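Cytolethal distending toxin subunit B (Escherichia coli, PDB 2F1N) nicks DNA as the endonuclease subunit of a tripartite bacterial toxin, very probably causing the DNA damage that arrests intoxicated cells at G2/M. Local coordinates at residues A[50-55]-A[143-148]; A[93-98]-A[108-113]; A[187-192]-A[217-222]. One frame throughout, in Å; residues are numbered along the deposited sequence.

Contact 1 of 3, residues A[50-55]-A[143-148]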
loop_
_atom_site.group_PDB
_atom_site.type_symbol
_atom_site.label_atom_id
_atom_site.label_comp_id
_atom_site.label_asym_id
_atom_site.label_seq_id
_atom_site.Cartn_x
_atom_site.Cartn_y
_atom_site.Cartn_z
ATOM N N ILE A 50 0.374 7.957 4.608
ATOM C CA ILE A 50 -0.288 6.720 4.194
ATOM C C ILE A 50 0.743 5.612 4.298
ATOM O O ILE A 50 1.857 5.749 3.800
ATOM C CB ILE A 50 -0.848 6.841 2.773
ATOM C CG1 ILE A 50 -2.039 7.823 2.806
ATOM C CG2 ILE A 50 -1.404 5.473 2.296
ATOM C CD1 ILE A 50 -2.373 8.436 1.543
ATOM N N LEU A 51 0.385 4.536 4.995
ATOM C CA LEU A 51 1.194 3.339 5.013
ATOM C C LEU A 51 0.398 2.143 4.423
ATOM O O LEU A 51 -0.692 1.795 4.906
ATOM C CB LEU A 51 1.632 2.990 6.462
ATOM C CG LEU A 51 2.400 1.676 6.655
ATOM C CD1 LEU A 51 3.779 1.715 5.927
ATOM C CD2 LEU A 51 2.521 1.347 8.144
ATOM N N ALA A 52 1.005 1.482 3.424
ATOM C CA ALA A 52 0.458 0.258 2.879
ATOM C C ALA A 52 1.134 -0.890 3.615
ATOM O O ALA A 52 2.367 -0.906 3.784
ATOM C CB ALA A 52 0.726 0.148 1.354
ATOM N N VAL A 53 0.332 -1.845 4.028
ATOM C CA VAL A 53 0.850 -3.001 4.800
ATOM C C VAL A 53 0.465 -4.318 4.113
ATOM O O VAL A 53 -0.700 -4.481 3.629
ATOM C CB VAL A 53 0.265 -2.983 6.252
ATOM C CG1 VAL A 53 0.940 -4.112 7.148
ATOM C CG2 VAL A 53 0.429 -1.599 6.902
ATOM N N GLN A 54 1.435 -5.263 4.073
ATOM C CA GLN A 54 1.167 -6.631 3.610
ATOM C C GLN A 54 1.510 -7.637 4.743
ATOM O O GLN A 54 2.218 -7.265 5.678
ATOM C CB GLN A 54 1.978 -6.988 2.330
ATOM C CG GLN A 54 1.745 -5.893 1.209
ATOM C CD GLN A 54 2.691 -4.723 1.406
ATOM O OE1 GLN A 54 3.850 -4.908 1.824
ATOM N NE2 GLN A 54 2.183 -3.481 1.185
ATOM N N GLU A 55 0.946 -8.842 4.655
ATOM C CA GLU A 55 1.023 -9.853 5.756
ATOM C C GLU A 55 0.712 -9.152 7.080
ATOM O O GLU A 55 1.468 -9.244 8.062
ATOM C CB GLU A 55 2.401 -10.525 5.767
ATOM C CG GLU A 55 2.691 -11.172 4.411
ATOM C CD GLU A 55 3.952 -12.036 4.387
ATOM O OE1 GLU A 55 4.344 -12.632 5.436
ATOM O OE2 GLU A 55 4.477 -12.159 3.269
ATOM N N PHE A 143 -4.526 5.450 -3.323
ATOM C CA PHE A 143 -3.367 4.698 -2.883
ATOM C C PHE A 143 -3.814 3.264 -2.622
ATOM O O PHE A 143 -4.852 3.075 -2.000
ATOM C CB PHE A 143 -2.881 5.298 -1.565
ATOM C CG PHE A 143 -2.461 6.735 -1.700
ATOM C CD1 PHE A 143 -1.154 7.047 -2.087
ATOM C CD2 PHE A 143 -3.377 7.754 -1.478
ATOM C CE1 PHE A 143 -0.751 8.401 -2.234
ATOM C CE2 PHE A 143 -2.986 9.114 -1.621
ATOM C CZ PHE A 143 -1.681 9.401 -1.984
ATOM N N PHE A 144 -3.051 2.297 -3.165
ATOM C CA PHE A 144 -3.355 0.864 -3.013
ATOM C C PHE A 144 -2.250 0.157 -2.274
ATOM O O PHE A 144 -1.081 0.544 -2.348
ATOM C CB PHE A 144 -3.513 0.172 -4.374
ATOM C CG PHE A 144 -4.768 0.592 -5.126
ATOM C CD1 PHE A 144 -4.839 1.832 -5.732
ATOM C CD2 PHE A 144 -5.902 -0.209 -5.089
ATOM C CE1 PHE A 144 -6.034 2.247 -6.425
ATOM C CE2 PHE A 144 -7.077 0.164 -5.750
ATOM C CZ PHE A 144 -7.159 1.407 -6.396
ATOM N N THR A 145 -2.651 -0.866 -1.514
ATOM C CA THR A 145 -1.678 -1.863 -1.061
ATOM C C THR A 145 -1.779 -3.183 -1.867
ATOM O O THR A 145 -2.874 -3.634 -2.177
ATOM C CB THR A 145 -1.831 -2.087 0.461
ATOM O OG1 THR A 145 -0.860 -3.084 0.895
ATOM C CG2 THR A 145 -3.247 -2.681 0.832
ATOM N N ALA A 146 -0.627 -3.744 -2.251
ATOM C CA ALA A 146 -0.597 -4.942 -3.115
ATOM C C ALA A 146 0.382 -5.963 -2.579
ATOM O O ALA A 146 1.426 -5.607 -1.980
ATOM C CB ALA A 146 -0.198 -4.615 -4.525
ATOM N N HIS A 147 0.017 -7.237 -2.756
ATOM C CA HIS A 147 0.948 -8.286 -2.372
ATOM C C HIS A 147 0.896 -9.390 -3.419
ATOM O O HIS A 147 0.060 -10.298 -3.351
ATOM C CB HIS A 147 0.606 -8.834 -0.996
ATOM C CG HIS A 147 1.584 -9.873 -0.530
ATOM N ND1 HIS A 147 1.316 -10.697 0.545
ATOM C CD2 HIS A 147 2.812 -10.226 -1.000
ATOM C CE1 HIS A 147 2.342 -11.522 0.720
ATOM N NE2 HIS A 147 3.264 -11.263 -0.206
ATOM N N ALA A 148 1.804 -9.323 -4.390
ATOM C CA ALA A 148 1.821 -10.270 -5.498
ATOM C C ALA A 148 2.335 -11.606 -5.002
ATOM O O ALA A 148 2.973 -11.648 -3.971
ATOM C CB ALA A 148 2.712 -9.726 -6.639
HETATM O O HOH W 1 -0.472 -9.666 2.373
#

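Contact 2 of 3, residues A[93-98]-A[108-113]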
loop_
_atom_site.group_PDB
_atom_site.type_symbol
_atom_site.label_atom_id
_atom_site.label_comp_id
_atom_site.label_asym_id
_atom_site.label_seq_id
_atom_site.Cartn_x
_atom_site.Cartn_y
_atom_site.Cartn_z
ATOM N N VAL A 93 -5.730 7.785 13.719
ATOM C CA VAL A 93 -5.535 7.421 12.318
ATOM C C VAL A 93 -6.647 6.451 11.917
ATOM O O VAL A 93 -7.280 5.829 12.794
ATOM C CB VAL A 93 -4.130 6.805 12.034
ATOM C CG1 VAL A 93 -2.973 7.865 12.195
ATOM C CG2 VAL A 93 -3.903 5.511 12.844
ATOM N N TYR A 94 -6.843 6.299 10.619
ATOM C CA TYR A 94 -7.831 5.378 10.064
ATOM C C TYR A 94 -7.127 4.158 9.495
ATOM O O TYR A 94 -6.108 4.269 8.824
ATOM C CB TYR A 94 -8.643 6.084 8.932
ATOM C CG TYR A 94 -9.639 7.069 9.487
ATOM C CD1 TYR A 94 -9.245 8.355 9.812
ATOM C CD2 TYR A 94 -10.961 6.681 9.674
ATOM C CE1 TYR A 94 -10.179 9.280 10.360
ATOM C CE2 TYR A 94 -11.886 7.556 10.175
ATOM C CZ TYR A 94 -11.489 8.871 10.494
ATOM O OH TYR A 94 -12.412 9.760 10.994
ATOM N N ILE A 95 -7.647 2.951 9.789
ATOM C CA ILE A 95 -7.079 1.732 9.208
ATOM C C ILE A 95 -8.094 1.090 8.303
ATOM O O ILE A 95 -9.263 0.930 8.690
ATOM C CB ILE A 95 -6.703 0.704 10.350
ATOM C CG1 ILE A 95 -5.683 1.317 11.336
ATOM C CG2 ILE A 95 -6.107 -0.571 9.697
ATOM C CD1 ILE A 95 -5.372 0.325 12.527
ATOM N N TYR A 96 -7.685 0.687 7.105
ATOM C CA TYR A 96 -8.608 -0.050 6.215
ATOM C C TYR A 96 -8.001 -1.422 6.143
ATOM O O TYR A 96 -6.836 -1.613 5.697
ATOM C CB TYR A 96 -8.669 0.649 4.817
ATOM C CG TYR A 96 -9.237 2.005 5.044
ATOM C CD1 TYR A 96 -10.633 2.185 5.094
ATOM C CD2 TYR A 96 -8.402 3.088 5.390
ATOM C CE1 TYR A 96 -11.198 3.440 5.399
ATOM C CE2 TYR A 96 -8.955 4.329 5.734
ATOM C CZ TYR A 96 -10.346 4.495 5.729
ATOM O OH TYR A 96 -10.901 5.718 6.101
ATOM N N PHE A 97 -8.752 -2.390 6.652
ATOM C CA PHE A 97 -8.167 -3.717 6.894
ATOM C C PHE A 97 -8.918 -4.787 6.144
ATOM O O PHE A 97 -10.147 -4.840 6.245
ATOM C CB PHE A 97 -8.148 -4.007 8.410
ATOM C CG PHE A 97 -7.140 -5.064 8.797
ATOM C CD1 PHE A 97 -7.432 -6.379 8.648
ATOM C CD2 PHE A 97 -5.870 -4.689 9.296
ATOM C CE1 PHE A 97 -6.498 -7.371 8.968
ATOM C CE2 PHE A 97 -4.913 -5.697 9.630
ATOM C CZ PHE A 97 -5.253 -7.019 9.438
ATOM N N SER A 98 -8.192 -5.676 5.456
ATOM C CA SER A 98 -8.848 -6.800 4.776
ATOM C C SER A 98 -8.293 -8.101 5.307
ATOM O O SER A 98 -7.136 -8.396 5.059
ATOM C CB SER A 98 -8.612 -6.800 3.272
ATOM O OG SER A 98 -9.179 -5.638 2.730
ATOM N N ASN A 108 -2.923 -11.025 5.177
ATOM C CA ASN A 108 -3.891 -9.907 5.258
ATOM C C ASN A 108 -3.296 -8.603 4.758
ATOM O O ASN A 108 -2.106 -8.425 4.769
ATOM C CB ASN A 108 -4.436 -9.757 6.669
ATOM C CG ASN A 108 -5.221 -10.985 7.107
ATOM O OD1 ASN A 108 -5.787 -11.682 6.288
ATOM N ND2 ASN A 108 -5.342 -11.170 8.399
ATOM N N LEU A 109 -4.164 -7.693 4.325
ATOM C CA LEU A 109 -3.731 -6.391 3.786
ATOM C C LEU A 109 -4.289 -5.244 4.582
ATOM O O LEU A 109 -5.389 -5.346 5.146
ATOM C CB LEU A 109 -4.239 -6.214 2.351
ATOM C CG LEU A 109 -3.623 -7.148 1.320
ATOM C CD1 LEU A 109 -4.556 -7.103 0.086
ATOM C CD2 LEU A 109 -2.209 -6.797 1.005
ATOM N N ALA A 110 -3.521 -4.148 4.631
ATOM C CA ALA A 110 -4.055 -2.903 5.241
ATOM C C ALA A 110 -3.498 -1.642 4.612
ATOM O O ALA A 110 -2.414 -1.642 4.028
ATOM C CB ALA A 110 -3.787 -2.871 6.805
ATOM N N LEU A 111 -4.272 -0.578 4.767
ATOM C CA LEU A 111 -3.787 0.796 4.565
ATOM C C LEU A 111 -4.083 1.574 5.836
ATOM O O LEU A 111 -5.191 1.484 6.406
ATOM C CB LEU A 111 -4.511 1.399 3.381
ATOM C CG LEU A 111 -4.086 0.978 1.987
ATOM C CD1 LEU A 111 -5.260 1.247 1.004
ATOM C CD2 LEU A 111 -2.857 1.835 1.589
ATOM N N VAL A 112 -3.114 2.366 6.277
ATOM C CA VAL A 112 -3.286 3.228 7.432
ATOM C C VAL A 112 -3.141 4.669 6.930
ATOM O O VAL A 112 -2.202 4.964 6.157
ATOM C CB VAL A 112 -2.190 2.971 8.468
ATOM C CG1 VAL A 112 -2.534 3.687 9.809
ATOM C CG2 VAL A 112 -2.040 1.438 8.687
ATOM N N SER A 113 -4.065 5.516 7.328
ATOM C CA SER A 113 -4.026 6.907 6.835
ATOM C C SER A 113 -4.354 7.927 7.893
ATOM O O SER A 113 -5.236 7.720 8.692
ATOM C CB SER A 113 -4.997 7.120 5.681
ATOM O OG SER A 113 -6.101 6.294 5.814
#

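Contact 3 of 3, residues A[187-192]-A[217-222]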
loop_
_atom_site.group_PDB
_atom_site.type_symbol
_atom_site.label_atom_id
_atom_site.label_comp_id
_atom_site.label_asym_id
_atom_site.label_seq_id
_atom_site.Cartn_x
_atom_site.Cartn_y
_atom_site.Cartn_z
ATOM N N ASN A 187 7.080 -8.814 -5.370
ATOM C CA ASN A 187 7.706 -10.150 -5.473
ATOM C C ASN A 187 8.409 -10.418 -6.806
ATOM O O ASN A 187 8.582 -11.567 -7.200
ATOM C CB ASN A 187 6.698 -11.281 -5.136
ATOM C CG ASN A 187 6.867 -11.791 -3.721
ATOM O OD1 ASN A 187 8.007 -12.007 -3.249
ATOM N ND2 ASN A 187 5.772 -11.956 -3.013
ATOM N N ARG A 188 8.855 -9.336 -7.439
ATOM C CA ARG A 188 9.774 -9.318 -8.592
ATOM C C ARG A 188 10.465 -7.960 -8.579
ATOM O O ARG A 188 9.944 -7.004 -7.978
ATOM C CB ARG A 188 9.034 -9.593 -9.908
ATOM C CG ARG A 188 7.994 -8.542 -10.285
ATOM C CD ARG A 188 7.564 -8.750 -11.766
ATOM N NE ARG A 188 6.727 -9.921 -11.961
ATOM C CZ ARG A 188 6.432 -10.434 -13.178
ATOM N NH1 ARG A 188 6.994 -9.910 -14.280
ATOM N NH2 ARG A 188 5.604 -11.463 -13.314
ATOM N N GLU A 189 11.642 -7.869 -9.227
ATOM C CA GLU A 189 12.432 -6.668 -9.190
ATOM C C GLU A 189 11.764 -5.610 -10.101
ATOM O O GLU A 189 11.002 -5.966 -10.954
ATOM C CB GLU A 189 13.885 -6.990 -9.644
ATOM C CG GLU A 189 14.932 -6.498 -8.674
ATOM C CD GLU A 189 15.268 -7.500 -7.604
ATOM O OE1 GLU A 189 14.585 -8.531 -7.507
ATOM O OE2 GLU A 189 16.258 -7.262 -6.880
ATOM N N PRO A 190 12.006 -4.328 -9.854
ATOM C CA PRO A 190 11.372 -3.240 -10.619
ATOM C C PRO A 190 11.473 -3.353 -12.159
ATOM O O PRO A 190 10.482 -3.221 -12.871
ATOM C CB PRO A 190 12.118 -2.019 -10.106
ATOM C CG PRO A 190 12.455 -2.355 -8.732
ATOM C CD PRO A 190 12.864 -3.785 -8.777
ATOM N N ALA A 191 12.673 -3.558 -12.690
ATOM C CA ALA A 191 12.794 -3.724 -14.141
ATOM C C ALA A 191 12.044 -4.940 -14.673
ATOM O O ALA A 191 11.553 -4.926 -15.823
ATOM C CB ALA A 191 14.289 -3.766 -14.571
ATOM N N ASP A 192 11.957 -6.008 -13.851
ATOM C CA ASP A 192 11.202 -7.173 -14.225
ATOM C C ASP A 192 9.708 -6.916 -14.343
ATOM O O ASP A 192 9.055 -7.477 -15.199
ATOM C CB ASP A 192 11.453 -8.324 -13.244
ATOM C CG ASP A 192 10.950 -9.615 -13.760
ATOM O OD1 ASP A 192 11.513 -10.110 -14.776
ATOM O OD2 ASP A 192 10.005 -10.243 -13.249
ATOM N N SER A 217 17.442 -10.920 1.456
ATOM C CA SER A 217 18.039 -11.808 0.456
ATOM C C SER A 217 18.599 -10.972 -0.705
ATOM O O SER A 217 18.866 -11.490 -1.793
ATOM C CB SER A 217 17.003 -12.822 -0.021
ATOM O OG SER A 217 16.892 -13.893 0.920
ATOM N N GLN A 218 18.756 -9.681 -0.441
ATOM C CA GLN A 218 19.294 -8.686 -1.383
ATOM C C GLN A 218 18.414 -8.356 -2.595
ATOM O O GLN A 218 18.890 -7.741 -3.577
ATOM C CB GLN A 218 20.727 -9.056 -1.817
ATOM C CG GLN A 218 21.782 -8.743 -0.727
ATOM C CD GLN A 218 21.480 -7.481 0.091
ATOM O OE1 GLN A 218 20.994 -7.578 1.244
ATOM N NE2 GLN A 218 21.764 -6.304 -0.485
ATOM N N ARG A 219 17.137 -8.737 -2.541
ATOM C CA ARG A 219 16.254 -8.423 -3.673
ATOM C C ARG A 219 15.497 -7.133 -3.368
ATOM O O ARG A 219 15.282 -6.807 -2.192
ATOM C CB ARG A 219 15.295 -9.588 -3.952
ATOM C CG ARG A 219 16.078 -10.856 -4.465
ATOM C CD ARG A 219 15.505 -11.461 -5.748
ATOM N NE ARG A 219 14.255 -12.152 -5.417
ATOM C CZ ARG A 219 13.170 -12.240 -6.188
ATOM N NH1 ARG A 219 13.124 -11.701 -7.419
ATOM N NH2 ARG A 219 12.115 -12.893 -5.710
ATOM N N THR A 220 15.106 -6.434 -4.425
ATOM C CA THR A 220 14.315 -5.209 -4.284
ATOM C C THR A 220 12.895 -5.593 -4.725
ATOM O O THR A 220 12.612 -5.648 -5.914
ATOM C CB THR A 220 14.904 -4.137 -5.207
ATOM O OG1 THR A 220 16.234 -3.799 -4.736
ATOM C CG2 THR A 220 14.113 -2.817 -5.126
ATOM N N LEU A 221 12.046 -5.925 -3.757
ATOM C CA LEU A 221 10.711 -6.453 -4.039
ATOM C C LEU A 221 9.585 -5.505 -3.642
ATOM O O LEU A 221 8.425 -5.719 -4.029
ATOM C CB LEU A 221 10.512 -7.754 -3.281
ATOM C CG LEU A 221 11.499 -8.865 -3.646
ATOM C CD1 LEU A 221 11.125 -10.173 -2.889
ATOM C CD2 LEU A 221 11.628 -9.091 -5.141
ATOM N N ASP A 222 9.917 -4.520 -2.813
ATOM C CA ASP A 222 8.902 -3.646 -2.190
ATOM C C ASP A 222 9.133 -2.237 -2.718
ATOM O O ASP A 222 10.194 -1.648 -2.484
ATOM C CB ASP A 222 9.102 -3.646 -0.671
ATOM C CG ASP A 222 9.032 -5.017 -0.092
ATOM O OD1 ASP A 222 7.873 -5.511 0.046
ATOM O OD2 ASP A 222 10.057 -5.727 0.211
#

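Contact 1 of 3, residues A[50-55]-A[143-148]
Phe143 offers one face of its ring to Ile50, whose CD1 sits 3.2 Å above the ring plane, offset toward the rim, in a CH-pi contact; the two side chains cross at about a right angle. Phe144 points away from strand 50-53, and Thr145 carries the middle of the contact. Its CB packs on Ala52 CB at 3.5 Å. With OG1 anti to the backbone N (chi1 180°), the hydroxyl is a donor to Val53 O at 3.1 Å, approaching from above the carbonyl plane. Ala146 turns its methyl away, while its O lies 3.2 Å from Gln54 CG. His147 lays CB against the aliphatic part of Gln54, and its CE1 lies 3.4 Å from Glu55 OE2, whose hydrogen bond is to Asn22. A water bridges His147 ND1 and Glu55 N, 2.8 Å from each. The strands run in nearly the same direction, their axes 21° apart and 6.4 Å at closest approach, as facing layers of the DNase I-like beta sandwich. Strand 50-53 lies between strands 18-25 and 109-113 in one sheet; strand 141-147 pairs with 133-138 in the other, and Phe144 reaches outward to helix 156-168.

Contact 2 of 3, residues A[93-98]-A[108-113]
Phe97 leans its ring across the neighbouring strand toward Ala110 and Asn108. Its CG is anti to the backbone N (chi1 -159°), which brings CD2 to 3.7 Å from Ala110 CB and CE1 to 3.9 Å from Asn108 CB. Leu109 O lies over the centre of one ring face, 4.0 Å above the plane. The Asn108 amide is turned 72° from the ring and serves the hairpin connection and the chain just beyond strand 50-56: OD1 accepts from Val100 N, and ND2 donates to Gly57 O. On the same face, Ile95 and Val112 form a non-hydrogen-bonded pair with CG1 4.2 Å from CG1, and Val93 CG2 meets Val112 CG1 at 3.8 Å. The opposite face bears Tyr94, Tyr96, Ser98, Leu109, Leu111 and Ser113. Here Tyr96 lies alongside the partner strand, with Ser113 OG in the plane of its ring at the edge, 3.5 Å from CE2. The phenol oxygen extends beyond the pair to Glu79 OE2 and Ala117 N, which fix the far end of this buried ring. Three hydrogen-bonded pairs, Tyr94 with Ser113, Tyr96 with Leu111 and Ser98 with Leu109, supply six backbone bonds and set the antiparallel register; that from Tyr96 N to Leu111 O is 2.7 Å long. The result is a beta hairpin inside a larger sheet, flanked by strand 78-83 beside 93-98 and by strand 50-56 beside 109-113. Helix 31-42 covers the Val93, Ile95 and Val112 face through Trp34 and Ile42, whereas strand 133-138 of the second sheet packs against Tyr96, Ser98, Leu111 and Ser113.

Contact 3 of 3, residues A[187-192]-A[217-222]
Glu189 bridges to Thr220 and Arg219 through the two oxygens of its carboxylate. OE2 accepts a hydrogen bond from Thr220 N at 2.8 Å, with an N-H...O angle of 165°; the donor comes from above the carboxylate plane. OE1 makes the salt bridge, 3.5 Å from Arg219 NH1, with carboxylate and guanidinium planes 30° apart. A bend at chi2 (89°) swings the acid back to the loop. The Arg219 chain, bent at chi2 and chi3, folds its guanidinium over Leu221, whose CD2 lies 3.6 Å above the centre of one face. A second charged pair remains within 187-192: Arg188 NH1 stands 3.2 Å from Asp192 OD2, but that oxygen is well out of the guanidinium plane and the attraction is one of charge alone; Arg188 NE is hydrogen-bonded to Asn154 OD1.

Thr220 O is a buried carbonyl with no conventional hydrogen-bond partner in the model. Glu189 CA approaches it at 3.4 Å in a nearly straight CA-H...O contact, and the carbon Pro190 CD is merely close by. In the apolar packing beside it, the Thr220 side chain crosses that of Pro190 at about a right angle, CG2 against CG and CD. The Leu221 methyl CD2 also rests against the Arg188 backbone, 3.6 Å from its N.

Glu189 occupies the N-cap position of helix 190-194, and residues 188-192 belong to the nuclear localization signal. The contact thus joins the start of that helix to the loop leading into strand 222-228, while Arg188 reaches back to helix 156-168 at Ala156 and Pro157 and Thr220 OG1 holds Ala212 O.

Along the chain, both strands of contact 2 fall between the two segments of contact 1, and contact 3 follows. Contacts 1 and 2 have centres about 9 Å apart and share a sheet, in which strands 50-56 and 109-113 are neighbours; contact 1 crosses to the second sheet, so together they connect a hairpin with the sandwich interior. Contact 3 lies about 15 Å from contact 1, centre to centre, and meets it where Asn187 ND2 is hydrogen-bonded to Ala148 O. Contacts 2 and 3 are about 24 Å apart between centres, on opposite sides of the chain's centre. The buried core thus connects to a more exposed region where 187-192 carries the start of the nuclear localization signal.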